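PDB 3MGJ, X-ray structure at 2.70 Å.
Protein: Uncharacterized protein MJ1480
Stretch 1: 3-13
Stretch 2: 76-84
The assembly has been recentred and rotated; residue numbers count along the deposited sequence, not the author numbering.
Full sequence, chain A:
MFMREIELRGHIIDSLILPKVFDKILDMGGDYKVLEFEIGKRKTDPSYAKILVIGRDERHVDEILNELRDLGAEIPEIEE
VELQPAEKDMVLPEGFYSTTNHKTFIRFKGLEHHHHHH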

# COMPACT_ATOMS: atom_id res chain seq x y z
N MSE A 3 -3.85 16.24 14.76
CA MSE A 3 -3.92 15.29 13.66
C MSE A 3 -4.58 15.87 12.43
O MSE A 3 -5.62 16.48 12.53
N ARG A 4 -3.99 15.64 11.27
CA ARG A 4 -4.70 15.83 10.03
C ARG A 4 -4.51 14.61 9.16
O ARG A 4 -3.55 13.89 9.32
N GLU A 5 -5.43 14.39 8.24
CA GLU A 5 -5.39 13.22 7.38
C GLU A 5 -4.99 13.65 5.98
O GLU A 5 -5.49 14.65 5.47
N ILE A 6 -4.07 12.93 5.36
CA ILE A 6 -3.69 13.24 3.99
C ILE A 6 -3.94 12.06 3.09
O ILE A 6 -4.22 10.97 3.56
N GLU A 7 -3.85 12.26 1.79
CA GLU A 7 -4.02 11.17 0.85
C GLU A 7 -3.00 11.25 -0.25
O GLU A 7 -2.79 12.30 -0.82
N LEU A 8 -2.31 10.15 -0.52
CA LEU A 8 -1.46 10.08 -1.70
C LEU A 8 -2.26 9.45 -2.78
O LEU A 8 -3.13 8.64 -2.52
N ARG A 9 -1.97 9.81 -4.02
CA ARG A 9 -2.72 9.28 -5.14
C ARG A 9 -1.76 9.04 -6.30
O ARG A 9 -0.84 9.81 -6.54
N GLY A 10 -1.96 7.92 -7.00
CA GLY A 10 -1.15 7.61 -8.16
C GLY A 10 -0.47 6.26 -8.11
O GLY A 10 -1.12 5.22 -7.97
N HIS A 11 0.85 6.28 -8.23
CA HIS A 11 1.65 5.07 -8.25
C HIS A 11 2.37 4.82 -6.96
O HIS A 11 3.59 4.84 -6.90
N ILE A 12 1.59 4.54 -5.93
CA ILE A 12 2.12 4.32 -4.60
C ILE A 12 3.14 3.19 -4.56
O ILE A 12 4.19 3.32 -3.94
N ILE A 13 2.83 2.09 -5.24
CA ILE A 13 3.66 0.89 -5.26
C ILE A 13 4.65 0.89 -6.42
O ILE A 13 4.29 1.20 -7.57
N PRO A 76 6.33 13.37 -9.94
CA PRO A 76 5.34 13.48 -11.01
C PRO A 76 4.32 12.35 -11.02
O PRO A 76 3.19 12.55 -11.45
N GLU A 77 4.70 11.16 -10.57
CA GLU A 77 3.77 10.05 -10.63
C GLU A 77 2.66 10.15 -9.58
O GLU A 77 1.65 9.44 -9.64
N ILE A 78 2.83 11.05 -8.62
CA ILE A 78 1.89 11.13 -7.53
C ILE A 78 1.48 12.55 -7.16
O ILE A 78 2.25 13.49 -7.26
N GLU A 79 0.23 12.69 -6.72
CA GLU A 79 -0.22 13.90 -6.08
C GLU A 79 -0.63 13.63 -4.64
O GLU A 79 -1.19 12.60 -4.32
N GLU A 80 -0.33 14.60 -3.78
CA GLU A 80 -0.66 14.58 -2.37
C GLU A 80 -1.77 15.63 -2.12
O GLU A 80 -1.79 16.67 -2.76
N VAL A 81 -2.71 15.34 -1.22
CA VAL A 81 -3.73 16.32 -0.82
C VAL A 81 -4.10 16.13 0.63
O VAL A 81 -3.90 15.06 1.18
N GLU A 82 -4.68 17.16 1.23
CA GLU A 82 -5.16 17.07 2.59
C GLU A 82 -6.63 16.73 2.61
O GLU A 82 -7.36 17.02 1.67
N LEU A 83 -7.05 16.08 3.68
CA LEU A 83 -8.45 15.77 3.89
C LEU A 83 -8.98 16.53 5.11
O LEU A 83 -8.36 16.51 6.18
N GLN A 84 -10.11 17.21 4.92
CA GLN A 84 -10.84 17.81 6.03
C GLN A 84 -11.61 16.75 6.82
O GLN A 84 -12.39 15.99 6.25

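The two stretches pair as antiparallel neighbouring strands of one sheet, held by backbone hydrogen bonds and flanked by side chains that pack beside their cross-strand partners on both faces. The strand axes approach to 4.5 Å, and the contact buries 789 Å² in total. Five backbone bonds tie the strands. Glu7 N to Val81 O is 2.9 Å, and Val81 N returns to Glu7 O at 3.1 Å. Arg9 N to Glu79 O is 2.9 Å, with Glu79 N to Arg9 O at 3.1 Å. Leu83 N reaches Glu5 O at 2.8 Å.

Side chains alternate between the two faces. Ile6, Leu8, Glu80 and Glu82 lie on one face. Ile6 has chi1 p and chi2 t. Ile6 CG2 lies 4.4 Å from Glu82 CG and 3.9 Å from Glu80 OE2. Leu8 has chi1 m, with chi2 at -31°, between wells. Its end leans nearer the other strand, and Leu8 CD1 comes to 3.6 Å from Glu80 CG. Glu80 is t, m, and its methylene groups lie against this leucine. Leu8 CD1 also meets Ile78 CD1 at 4.3 Å, a purely apolar contact.

Ile78 points sideways, with chi1 p. It is buried, and its two ends have different neighbours. While CD1 faces Leu8, Ile78 CG2 lies 4.3 Å from Ile12 CD1. Ile12 is m, m. Its CA-to-CB bond points away, but the end of the Ile12 side chain comes nearer to the second stretch.

The other face carries Glu5, Glu7, Arg9, Glu79, Val81 and Leu83. Leu83, m and t, has the largest area covered by the opposing stretch. Leu83 CD1 is 3.5 Å from Glu5 CD, and Leu83 CD2 is 4.2 Å from Glu7 OE1. The extended Glu5 and Glu7 side chains, both t, t, thus both approach this leucine. Val81, chi1 m, sets CG2 4.1 Å from Glu7 CB.

Charge pairing is loose. Arg9 is extended, t, t, t, and Arg9 NH1 lies 3.8 Å from Glu79 OE2. This is a long salt bridge. The oxygen sits well out of the guanidinium plane, so no N-H points at it. Glu79 has chi1 p, and its end comes nearer the first stretch. Arg4 points toward the second stretch with rotamer t, t, m. Arg4 NE to Glu82 OE1 is 3.6 Å, again a long salt bridge resting on charge alone. The closest atoms of that pair are Arg4 CD and Glu82 OE1, at 3.1 Å. Arg4 NH1 is hydrogen-bonded elsewhere in the structure.

Gly10 is the last residue of the first strand, and it leaves room for the second stretch. A CB on Gly10 would point toward the second stretch and lie 2.3 Å from Glu77 O, a clash. The backbone angles, 125/-123, also call for glycine. Beyond it, His11, chi1 m, points sideways, and its CB is 4.2 Å from Glu77 CB. Glu77 is m, m, and its OE1 lies over one face of the His11 ring.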

# COMPACT_ATOMS: atom_id res chain seq x y z
CB MSE A 3 -4.79 14.10 14.04
CG MSE A 3 -4.43 13.41 15.33
SE MSE A 3 -5.87 12.18 15.77
CE MSE A 3 -6.20 12.79 17.61
CB ARG A 4 -4.25 17.10 9.29
CG ARG A 4 -5.19 17.51 8.14
CD ARG A 4 -4.86 18.89 7.55
NE ARG A 4 -5.51 20.01 8.24
CZ ARG A 4 -4.89 20.88 9.05
NH1 ARG A 4 -3.59 20.75 9.28
NH2 ARG A 4 -5.56 21.87 9.61
CB GLU A 5 -6.77 12.59 7.36
CG GLU A 5 -6.79 11.15 6.92
CD GLU A 5 -8.20 10.60 6.81
OE1 GLU A 5 -9.15 11.30 7.25
OE2 GLU A 5 -8.37 9.47 6.28
CB ILE A 6 -2.20 13.66 3.86
CG1 ILE A 6 -1.29 12.45 4.06
CG2 ILE A 6 -1.88 14.74 4.85
CD1 ILE A 6 0.02 12.58 3.38
CB GLU A 7 -5.42 11.21 0.29
CG GLU A 7 -5.72 10.22 -0.76
CD GLU A 7 -7.18 10.27 -1.10
OE1 GLU A 7 -7.97 9.81 -0.25
OE2 GLU A 7 -7.56 10.80 -2.17
CB LEU A 8 -0.20 9.25 -1.45
CG LEU A 8 0.89 9.85 -0.57
CD1 LEU A 8 0.89 11.34 -0.74
CD2 LEU A 8 0.65 9.49 0.86
CB ARG A 9 -3.80 10.27 -5.53
CG ARG A 9 -4.84 9.77 -6.47
CD ARG A 9 -5.66 10.95 -6.98
NE ARG A 9 -6.75 10.54 -7.88
CZ ARG A 9 -6.62 10.33 -9.19
NH1 ARG A 9 -5.44 10.47 -9.81
NH2 ARG A 9 -7.69 9.97 -9.90
CB HIS A 11 2.62 5.10 -9.41
CG HIS A 11 2.01 4.60 -10.68
ND1 HIS A 11 0.87 5.16 -11.22
CD2 HIS A 11 2.34 3.56 -11.48
CE1 HIS A 11 0.54 4.50 -12.32
NE2 HIS A 11 1.42 3.52 -12.50
CB ILE A 12 0.99 4.01 -3.61
CG1 ILE A 12 -0.09 5.09 -3.72
CG2 ILE A 12 1.54 3.93 -2.19
CD1 ILE A 12 0.49 6.47 -3.92
CB ILE A 13 2.79 -0.38 -5.35
CG1 ILE A 13 1.71 -0.37 -4.26
CG2 ILE A 13 3.65 -1.63 -5.27
CD1 ILE A 13 0.31 -0.56 -4.79
CB PRO A 76 6.19 13.40 -12.29
CG PRO A 76 7.62 13.54 -11.84
CD PRO A 76 7.66 13.00 -10.45
CB GLU A 77 4.51 8.70 -10.53
CG GLU A 77 5.13 8.22 -11.84
CD GLU A 77 4.09 8.00 -12.96
OE1 GLU A 77 4.08 6.89 -13.57
OE2 GLU A 77 3.29 8.92 -13.23
CB ILE A 78 2.42 10.43 -6.26
CG1 ILE A 78 3.56 11.24 -5.66
CG2 ILE A 78 2.86 8.97 -6.55
CD1 ILE A 78 3.23 11.79 -4.32
CB GLU A 79 -1.35 14.56 -6.87
CG GLU A 79 -2.36 13.61 -7.49
CD GLU A 79 -2.77 14.05 -8.90
OE1 GLU A 79 -1.89 14.54 -9.65
OE2 GLU A 79 -3.97 13.90 -9.24
CB GLU A 80 0.63 14.88 -1.59
CG GLU A 80 0.55 14.81 -0.06
CD GLU A 80 0.10 16.12 0.57
OE1 GLU A 80 -0.19 17.07 -0.19
OE2 GLU A 80 0.01 16.20 1.81
CB VAL A 81 -5.06 16.22 -1.62
CG1 VAL A 81 -4.81 16.30 -3.10
CG2 VAL A 81 -5.82 14.96 -1.24
CB GLU A 82 -4.91 18.37 3.34
CG GLU A 82 -3.44 18.64 3.58
CD GLU A 82 -3.18 20.02 4.18
OE1 GLU A 82 -4.03 20.51 4.98
OE2 GLU A 82 -2.12 20.61 3.86
CB LEU A 83 -8.65 14.27 4.11
CG LEU A 83 -8.14 13.26 3.07
CD1 LEU A 83 -8.47 11.86 3.55
CD2 LEU A 83 -8.72 13.49 1.68
CB GLN A 84 -11.81 18.89 5.56
CG GLN A 84 -12.25 19.80 6.69
CD GLN A 84 -13.49 20.59 6.36
OE1 GLN A 84 -14.58 20.02 6.21
NE2 GLN A 84 -13.35 21.91 6.24